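Oxaloacetate acetyl hydrolase (Cryphonectria parasitica, PDB 3LYE) is an enzyme of the phosphoenolpyruvate phosphomutase family, with a TIM-barrel type of fold, in an assembly of four chains. Local coordinates at residues Ala256-Arg259 with Glu260-Arg264; Val271-Pro274 with Asp275-Pro279; Arg185-Asp189 with Glu190-Val194; Val147-Arg150 with Ala151-Thr155. All coordinates share one frame; numbering follows the deposited sequence.

Contact 1 of 4, residues Ala256-Arg259 with Glu260-Arg264; sequences AAIR and ETLVR
R259 reaches past V263 one helical turn on, within helix 251-268. Its CG stands anti to the backbone N (chi1 -166°) and the chain stays extended as far as NE, which carries the guanidinium out to where R259 NH2 rests obliquely on V263 CG2 at 3.7 Å. The backbones of the same two residues are joined by V263 N to R259 O, 2.9 Å. The charged end has its partners elsewhere, NE making a weak bond to the hydroxyl of Y255. E260 is held through its backbone: its N donates to A256 O at 3.0 Å and 162°, and its CB sits 3.5 Å from A256 O. On the buried side, I258 and L262 lie alongside each other and point the same way, with I258 CG2 3.9 Å from L262 CD1. A257 O is gripped twice, by T261 N and by T261 OG1, each at 3.0 Å and from opposite faces of the carbonyl plane. The buried threonine hydroxyl thus has an acceptor inside the helix, which is consistent with T261 packing against A249 of the second subunit, while R259 NH1 adds a salt bridge to E43 of the second subunit to that packing.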
loop_
_atom_site.group_PDB
_atom_site.type_symbol
_atom_site.label_atom_id
_atom_site.label_comp_id
_atom_site.label_asym_id
_atom_site.label_seq_id
_atom_site.Cartn_x
_atom_site.Cartn_y
_atom_site.Cartn_z
ATOM N N ALA A 256 -2.615 -5.413 27.478
ATOM C CA ALA A 256 -3.088 -5.987 28.725
ATOM C C ALA A 256 -4.582 -6.244 28.737
ATOM O O ALA A 256 -5.049 -7.270 29.266
ATOM C CB ALA A 256 -2.701 -5.105 29.876
ATOM N N ALA A 257 -5.334 -5.299 28.183
ATOM C CA ALA A 257 -6.791 -5.391 28.132
ATOM C C ALA A 257 -7.258 -6.472 27.147
ATOM O O ALA A 257 -8.207 -7.231 27.455
ATOM C CB ALA A 257 -7.385 -4.050 27.767
ATOM N N ILE A 258 -6.670 -6.484 25.947
ATOM C CA ILE A 258 -6.998 -7.482 24.962
ATOM C C ILE A 258 -6.712 -8.884 25.555
ATOM O O ILE A 258 -7.523 -9.813 25.441
ATOM C CB ILE A 258 -6.177 -7.255 23.686
ATOM C CG1 ILE A 258 -6.657 -5.992 23.012
ATOM C CG2 ILE A 258 -6.228 -8.482 22.786
ATOM C CD1 ILE A 258 -5.733 -5.516 21.887
ATOM N N ARG A 259 -5.579 -9.035 26.229
ATOM C CA ARG A 259 -5.224 -10.323 26.809
ATOM C C ARG A 259 -6.197 -10.788 27.882
ATOM O O ARG A 259 -6.670 -11.918 27.874
ATOM C CB ARG A 259 -3.823 -10.298 27.369
ATOM C CG ARG A 259 -3.277 -11.660 27.679
ATOM C CD ARG A 259 -2.006 -11.584 28.449
ATOM N NE ARG A 259 -1.264 -12.836 28.314
ATOM C CZ ARG A 259 -1.560 -13.969 28.958
ATOM N NH1 ARG A 259 -0.831 -15.036 28.729
ATOM N NH2 ARG A 259 -2.574 -14.050 29.814
ATOM N N GLU A 260 -6.502 -9.896 28.811
ATOM C CA GLU A 260 -7.431 -10.249 29.894
ATOM C C GLU A 260 -8.801 -10.607 29.326
ATOM O O GLU A 260 -9.467 -11.533 29.794
ATOM C CB GLU A 260 -7.573 -9.077 30.879
ATOM C CG GLU A 260 -8.492 -9.350 32.054
ATOM C CD GLU A 260 -8.203 -8.451 33.247
ATOM O OE1 GLU A 260 -7.563 -7.398 33.049
ATOM O OE2 GLU A 260 -8.618 -8.825 34.378
ATOM N N THR A 261 -9.250 -9.880 28.310
ATOM C CA THR A 261 -10.551 -10.153 27.720
ATOM C C THR A 261 -10.578 -11.490 27.012
ATOM O O THR A 261 -11.512 -12.283 27.133
ATOM C CB THR A 261 -10.955 -9.045 26.760
ATOM O OG1 THR A 261 -11.107 -7.825 27.490
ATOM C CG2 THR A 261 -12.247 -9.374 26.061
ATOM N N LEU A 262 -9.540 -11.758 26.234
ATOM C CA LEU A 262 -9.471 -13.020 25.492
ATOM C C LEU A 262 -9.328 -14.224 26.430
ATOM O O LEU A 262 -9.815 -15.308 26.124
ATOM C CB LEU A 262 -8.388 -12.939 24.422
ATOM C CG LEU A 262 -8.677 -11.986 23.273
ATOM C CD1 LEU A 262 -7.507 -12.086 22.308
ATOM C CD2 LEU A 262 -10.013 -12.364 22.634
ATOM N N VAL A 263 -8.670 -14.047 27.568
ATOM C CA VAL A 263 -8.538 -15.144 28.549
ATOM C C VAL A 263 -9.964 -15.429 29.064
ATOM O O VAL A 263 -10.351 -16.574 29.241
ATOM C CB VAL A 263 -7.582 -14.771 29.705
ATOM C CG1 VAL A 263 -7.790 -15.693 30.908
ATOM C CG2 VAL A 263 -6.157 -14.853 29.230
ATOM N N ARG A 264 -10.739 -14.384 29.332
ATOM C CA ARG A 264 -12.123 -14.542 29.797
ATOM C C ARG A 264 -12.937 -15.262 28.723
ATOM O O ARG A 264 -13.727 -16.136 29.034
ATOM C CB ARG A 264 -12.750 -13.180 30.111
ATOM C CG ARG A 264 -14.135 -13.241 30.713
ATOM C CD ARG A 264 -14.702 -11.847 30.862
ATOM N NE ARG A 264 -13.805 -11.054 31.689
ATOM C CZ ARG A 264 -13.215 -9.900 31.367
ATOM N NH1 ARG A 264 -13.431 -9.241 30.232
ATOM N NH2 ARG A 264 -12.414 -9.377 32.261
#

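Contact 2 of 4, residues Val271-Pro274 with Asp275-Pro279; sequences VGTP and DGITP. With CA (calcium ion), chain C.
T273 and I277 cross at about a right angle, the methyl T273 CG2 meeting I277 CB at 4.2 Å, while the chain between them folds round a type I beta turn from P274 to I277. That turn is closed by I277 N donating to P274 O at 3.1 Å and a nearly straight 167°. I277 also lays its side chain beside the same carbonyl, with CG1 3.6 Å from P274 O, because chi1 of -48° sets CG1 next to its own backbone N. D275 turns the other way. Its carboxylate reaches back along the chain toward T273, to the calcium ion, which D275 OD1 binds at 2.3 Å, as does the carbonyl T273 O. These two oxygens subtend about 93° at the metal. Two waters are bound as well, one of them opposite T273 O. E224 and N225 of the second subunit complete the six ligands, and N225 of that chain also donates from ND2 to I277 O. Beyond the turn, I277 is the centre of an inverse gamma turn closed by a weak bond, and T278 then caps helix 279-285 with its OG1 accepting from R281 N. The arrangement is that of a calcium site shared between two subunits, with the carbonyl just before a beta turn and the carboxylate of the turn's second residue reaching the metal from this chain.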
loop_
_atom_site.group_PDB
_atom_site.type_symbol
_atom_site.label_atom_id
_atom_site.label_comp_id
_atom_site.label_asym_id
_atom_site.label_seq_id
_atom_site.Cartn_x
_atom_site.Cartn_y
_atom_site.Cartn_z
ATOM N N VAL A 271 -17.150 -12.422 26.412
ATOM C CA VAL A 271 -16.167 -11.327 26.241
ATOM C C VAL A 271 -16.204 -10.449 27.483
ATOM O O VAL A 271 -15.170 -10.083 28.038
ATOM C CB VAL A 271 -16.463 -10.574 24.962
ATOM C CG1 VAL A 271 -15.621 -9.310 24.818
ATOM C CG2 VAL A 271 -16.227 -11.504 23.756
ATOM N N GLY A 272 -17.393 -10.072 27.929
ATOM C CA GLY A 272 -17.499 -9.278 29.142
ATOM C C GLY A 272 -17.007 -7.857 29.237
ATOM O O GLY A 272 -16.603 -7.397 30.319
ATOM N N THR A 273 -17.113 -7.130 28.145
ATOM C CA THR A 273 -16.683 -5.751 28.119
ATOM C C THR A 273 -17.763 -4.822 28.675
ATOM O O THR A 273 -18.941 -5.022 28.398
ATOM C CB THR A 273 -16.371 -5.314 26.667
ATOM O OG1 THR A 273 -15.459 -6.238 26.057
ATOM C CG2 THR A 273 -15.804 -3.918 26.619
ATOM N N PRO A 274 -17.376 -3.846 29.506
ATOM C CA PRO A 274 -18.360 -2.900 30.051
ATOM C C PRO A 274 -19.322 -2.489 28.935
ATOM O O PRO A 274 -18.900 -2.051 27.868
ATOM C CB PRO A 274 -17.496 -1.762 30.563
ATOM C CG PRO A 274 -16.263 -2.477 31.040
ATOM C CD PRO A 274 -16.036 -3.596 30.071
ATOM N N ASP A 275 -20.610 -2.509 29.264
ATOM C CA ASP A 275 -21.666 -2.252 28.291
ATOM C C ASP A 275 -21.744 -0.899 27.602
ATOM O O ASP A 275 -22.465 -0.766 26.609
ATOM C CB ASP A 275 -23.040 -2.673 28.866
ATOM C CG ASP A 275 -23.212 -4.171 29.033
ATOM O OD1 ASP A 275 -22.270 -4.940 28.731
ATOM O OD2 ASP A 275 -24.316 -4.573 29.501
ATOM N N GLY A 276 -21.099 0.127 28.155
ATOM C CA GLY A 276 -21.132 1.413 27.489
ATOM C C GLY A 276 -20.164 1.501 26.320
ATOM O O GLY A 276 -20.229 2.473 25.588
ATOM N N ILE A 277 -19.301 0.498 26.131
ATOM C CA ILE A 277 -18.343 0.548 25.009
ATOM C C ILE A 277 -19.029 -0.158 23.838
ATOM O O ILE A 277 -18.745 -1.323 23.516
ATOM C CB ILE A 277 -17.031 -0.110 25.342
ATOM C CG1 ILE A 277 -16.471 0.359 26.703
ATOM C CG2 ILE A 277 -16.061 0.184 24.206
ATOM C CD1 ILE A 277 -16.327 1.858 26.856
ATOM N N THR A 278 -19.986 0.543 23.255
ATOM C CA THR A 278 -20.798 0.050 22.136
ATOM C C THR A 278 -20.179 0.321 20.778
ATOM O O THR A 278 -19.285 1.148 20.653
ATOM C CB THR A 278 -22.168 0.770 22.132
ATOM O OG1 THR A 278 -21.905 2.171 22.000
ATOM C CG2 THR A 278 -22.998 0.490 23.424
ATOM N N PRO A 279 -20.650 -0.401 19.753
ATOM C CA PRO A 279 -20.125 -0.146 18.428
ATOM C C PRO A 279 -20.337 1.336 18.072
ATOM O O PRO A 279 -19.420 1.972 17.559
ATOM C CB PRO A 279 -20.975 -1.081 17.561
ATOM C CG PRO A 279 -21.195 -2.299 18.451
ATOM C CD PRO A 279 -21.449 -1.646 19.825
HETATM CA CA CA C . -20.734 -6.227 27.594
HETATM O O HOH W 1 -20.415 -7.641 29.457
HETATM O O HOH W 2 -22.527 -7.549 26.953
#

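Contact 3 of 4, residues Arg185-Asp189 with Glu190-Val194; sequences RAARD and EGADV
A187 and A192 meet where helix 177-189 ends, and backbone hydrogen bonds do most of the joining. A192 N donates to A187 O at 3.0 Å and 165°, and G191 N turns back to R188 O at 3.0 Å, met from above the carbonyl plane. With G191 at a phi of 118°, this is a Schellman motif, and the glycine suits it, since a CB there would jam against the carbonyl O of the residue before. E190 N keeps the helical bond to A186 O, 3.1 Å long, and adds a weak one to A187 O. The apolar part is small: A187 CB lies 4.2 Å from A192 CB. Among the charged groups, R188 grips D189 side-on, NE and NH1 both reaching OD1 from the same face of the carboxylate, with NH1 at 3.0 Å. E190 CG stands anti to its own carbonyl carbon (chi1 -61°) and lies 3.4 Å from A186 O; the bend at chi2 then turns the carboxylate. A water links that carbonyl to E190 OE2; the same oxygen forms a salt bridge with R150. The turn delivers the chain from helix 177-189 into strand 194-197, with A187 and A192 packed on A167 of strand 164-169 and E190 lying against L146 and I149 of helix 142-158.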
loop_
_atom_site.group_PDB
_atom_site.type_symbol
_atom_site.label_atom_id
_atom_site.label_comp_id
_atom_site.label_asym_id
_atom_site.label_seq_id
_atom_site.Cartn_x
_atom_site.Cartn_y
_atom_site.Cartn_z
ATOM N N ARG A 185 25.048 19.002 19.982
ATOM C CA ARG A 185 25.498 20.338 19.612
ATOM C C ARG A 185 25.800 20.375 18.111
ATOM O O ARG A 185 25.473 21.350 17.408
ATOM C CB ARG A 185 26.748 20.733 20.383
ATOM C CG ARG A 185 26.475 21.126 21.769
ATOM C CD ARG A 185 27.711 21.712 22.408
ATOM N NE ARG A 185 27.406 22.089 23.782
ATOM C CZ ARG A 185 28.091 21.710 24.852
ATOM N NH1 ARG A 185 27.692 22.128 26.047
ATOM N NH2 ARG A 185 29.178 20.942 24.730
ATOM N N ALA A 186 26.436 19.331 17.597
ATOM C CA ALA A 186 26.767 19.282 16.179
ATOM C C ALA A 186 25.479 19.251 15.352
ATOM O O ALA A 186 25.379 19.915 14.323
ATOM C CB ALA A 186 27.653 18.106 15.861
ATOM N N ALA A 187 24.496 18.483 15.793
ATOM C CA ALA A 187 23.213 18.398 15.078
ATOM C C ALA A 187 22.488 19.731 15.059
ATOM O O ALA A 187 21.903 20.117 14.056
ATOM C CB ALA A 187 22.328 17.320 15.674
ATOM N N ARG A 188 22.530 20.433 16.179
ATOM C CA ARG A 188 21.941 21.753 16.282
ATOM C C ARG A 188 22.618 22.673 15.213
ATOM O O ARG A 188 21.938 23.411 14.488
ATOM C CB ARG A 188 22.227 22.321 17.674
ATOM C CG ARG A 188 21.780 23.772 17.918
ATOM C CD ARG A 188 22.486 24.313 19.173
ATOM N NE ARG A 188 23.918 24.347 18.855
ATOM C CZ ARG A 188 24.942 24.307 19.710
ATOM N NH1 ARG A 188 26.169 24.322 19.204
ATOM N NH2 ARG A 188 24.780 24.249 21.039
ATOM N N ASP A 189 23.948 22.619 15.108
ATOM C CA ASP A 189 24.655 23.466 14.146
ATOM C C ASP A 189 24.253 23.142 12.726
ATOM O O ASP A 189 24.237 24.025 11.856
ATOM C CB ASP A 189 26.150 23.388 14.336
ATOM C CG ASP A 189 26.608 24.143 15.542
ATOM O OD1 ASP A 189 25.798 24.819 16.255
ATOM O OD2 ASP A 189 27.826 24.044 15.772
ATOM N N GLU A 190 23.927 21.883 12.471
ATOM C CA GLU A 190 23.502 21.461 11.136
ATOM C C GLU A 190 22.050 21.845 10.825
ATOM O O GLU A 190 21.613 21.667 9.680
ATOM C CB GLU A 190 23.723 19.972 10.893
ATOM C CG GLU A 190 25.134 19.499 10.965
ATOM C CD GLU A 190 25.999 19.918 9.802
ATOM O OE1 GLU A 190 25.467 20.261 8.721
ATOM O OE2 GLU A 190 27.229 19.848 9.966
ATOM N N GLY A 191 21.305 22.307 11.826
ATOM C CA GLY A 191 19.938 22.743 11.633
ATOM C C GLY A 191 18.828 22.007 12.359
ATOM O O GLY A 191 17.676 22.344 12.155
ATOM N N ALA A 192 19.141 21.020 13.182
ATOM C CA ALA A 192 18.101 20.345 13.913
ATOM C C ALA A 192 17.451 21.367 14.853
ATOM O O ALA A 192 18.109 22.257 15.409
ATOM C CB ALA A 192 18.639 19.158 14.643
ATOM N N ASP A 193 16.148 21.199 15.060
ATOM C CA ASP A 193 15.365 22.084 15.885
ATOM C C ASP A 193 15.241 21.749 17.360
ATOM O O ASP A 193 15.029 22.638 18.177
ATOM C CB ASP A 193 13.940 22.125 15.312
ATOM C CG ASP A 193 13.900 22.607 13.877
ATOM O OD1 ASP A 193 13.573 21.819 12.957
ATOM O OD2 ASP A 193 14.149 23.816 13.666
ATOM N N VAL A 194 15.359 20.467 17.671
ATOM C CA VAL A 194 15.233 19.954 19.009
ATOM C C VAL A 194 16.158 18.775 19.165
ATOM O O VAL A 194 16.410 18.054 18.203
ATOM C CB VAL A 194 13.770 19.413 19.202
ATOM C CG1 VAL A 194 13.539 18.825 20.588
ATOM C CG2 VAL A 194 12.725 20.497 18.869
HETATM O O HOH W 3 27.737 20.405 12.830
HETATM O O HOH W 4 19.466 24.594 14.547
#

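Contact 4 of 4, residues Val147-Arg150 with Ala151-Thr155; sequences VRIR and AAVAT
Four regular backbone bonds, from A151 N, A152 N, V153 N and A154 N to V147 O, R148 O, I149 O and R150 O, run through the middle of helix 142-158, the one from V153 to I149 being 2.9 Å long at 170°. On one flank, I149 and V153 cross at a slant, their CG2 methyls 4.2 Å apart; V153 CG2, next to the backbone N, also lies 3.4 Å from I149 O. The alanines add little bulk: A151 CB rests 3.5 Å from V147 O, A152 CB 3.5 Å from I149 O and A154 CB 3.4 Å from R150 O. One turn further, A151 O takes two donors, T155 N and T155 OG1, the hydroxyl at 2.9 Å and from the face opposite the amide, which gives that threonine OH an acceptor within its own helix. The two arginine side chains find their polar partners outside the helix. R150 sets CG anti to its N (chi1 -159°) and then bends at chi3 (-67°), carrying its guanidinium away to the carbonyl of A298 of the third subunit. R148 donates from NH2 to the carbonyls of E123 and Q125. The helix lies between strands and a second helix: I149 and A152 press on L122 of strand 119-122, A152 and V153 on L165 of strand 164-169, while V147, A151, A152 and T155 meet helix 102-114.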
loop_
_atom_site.group_PDB
_atom_site.type_symbol
_atom_site.label_atom_id
_atom_site.label_comp_id
_atom_site.label_asym_id
_atom_site.label_seq_id
_atom_site.Cartn_x
_atom_site.Cartn_y
_atom_site.Cartn_z
ATOM N N VAL A 147 25.553 13.402 8.322
ATOM C CA VAL A 147 25.134 13.258 6.925
ATOM C C VAL A 147 23.585 13.116 6.954
ATOM O O VAL A 147 22.879 13.704 6.136
ATOM C CB VAL A 147 25.779 12.026 6.248
ATOM C CG1 VAL A 147 25.085 11.719 4.943
ATOM C CG2 VAL A 147 27.235 12.287 5.996
ATOM N N ARG A 148 23.067 12.309 7.881
ATOM C CA ARG A 148 21.618 12.128 7.989
ATOM C C ARG A 148 20.941 13.443 8.371
ATOM O O ARG A 148 19.955 13.866 7.734
ATOM C CB ARG A 148 21.272 10.976 8.995
ATOM C CG ARG A 148 22.102 9.694 8.610
ATOM C CD ARG A 148 21.673 8.243 8.688
ATOM N NE ARG A 148 21.754 7.805 10.012
ATOM C CZ ARG A 148 21.911 6.585 10.577
ATOM N NH1 ARG A 148 22.386 5.436 10.027
ATOM N NH2 ARG A 148 21.717 6.623 11.866
ATOM N N ILE A 149 21.468 14.130 9.376
ATOM C CA ILE A 149 20.856 15.368 9.805
ATOM C C ILE A 149 20.873 16.396 8.661
ATOM O O ILE A 149 19.873 17.053 8.389
ATOM C CB ILE A 149 21.537 15.932 11.057
ATOM C CG1 ILE A 149 21.444 14.953 12.242
ATOM C CG2 ILE A 149 20.934 17.257 11.432
ATOM C CD1 ILE A 149 20.045 14.665 12.694
ATOM N N ARG A 150 22.005 16.516 7.991
ATOM C CA ARG A 150 22.163 17.456 6.892
ATOM C C ARG A 150 21.153 17.217 5.795
ATOM O O ARG A 150 20.567 18.156 5.264
ATOM C CB ARG A 150 23.599 17.298 6.321
ATOM C CG ARG A 150 24.195 18.387 5.540
ATOM C CD ARG A 150 25.709 18.163 5.335
ATOM N NE ARG A 150 26.476 18.255 6.575
ATOM C CZ ARG A 150 27.292 17.319 7.055
ATOM N NH1 ARG A 150 27.496 16.182 6.426
ATOM N NH2 ARG A 150 27.921 17.531 8.195
ATOM N N ALA A 151 20.985 15.956 5.421
ATOM C CA ALA A 151 20.026 15.619 4.379
ATOM C C ALA A 151 18.603 16.026 4.770
ATOM O O ALA A 151 17.844 16.562 3.976
ATOM C CB ALA A 151 20.104 14.136 4.035
ATOM N N ALA A 152 18.244 15.748 6.014
ATOM C CA ALA A 152 16.938 16.072 6.531
ATOM C C ALA A 152 16.674 17.575 6.569
ATOM O O ALA A 152 15.624 18.036 6.102
ATOM C CB ALA A 152 16.751 15.443 7.897
ATOM N N VAL A 153 17.611 18.350 7.098
ATOM C CA VAL A 153 17.481 19.782 7.194
ATOM C C VAL A 153 17.410 20.403 5.804
ATOM O O VAL A 153 16.585 21.283 5.549
ATOM C CB VAL A 153 18.625 20.377 8.018
ATOM C CG1 VAL A 153 18.640 21.901 7.923
ATOM C CG2 VAL A 153 18.495 19.974 9.444
ATOM N N ALA A 154 18.274 19.977 4.896
ATOM C CA ALA A 154 18.234 20.548 3.554
ATOM C C ALA A 154 16.873 20.330 2.919
ATOM O O ALA A 154 16.399 21.195 2.161
ATOM C CB ALA A 154 19.325 19.967 2.673
ATOM N N THR A 155 16.280 19.161 3.157
ATOM C CA THR A 155 14.973 18.877 2.593
ATOM C C THR A 155 13.884 19.787 3.137
ATOM O O THR A 155 13.092 20.347 2.364
ATOM C CB THR A 155 14.570 17.425 2.845
ATOM O OG1 THR A 155 15.520 16.553 2.244
ATOM C CG2 THR A 155 13.194 17.094 2.248
#

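The four contacts form two pairs on opposite sides of the chain's centre. Contacts 1 and 2, centres 13 Å apart, touch through a probable hydrogen bond from R264 NH1 to V271 O (2.9 Å) and by T261 CG2 packing on V271 CG1; both face the second subunit. The calcium ion of contact 2 is about 9 Å from the side chain of T261. Contacts 3 and 4 are 10 Å apart between centres; besides the pair E190 and R150, V153 packs against the backbone of E190 and G191. Between pairs, centres lie about 44 to 48 Å apart. R148 comes about 11 Å from a bound calcium ion. D94 and D96 form a calcium site apart from that of contact 2.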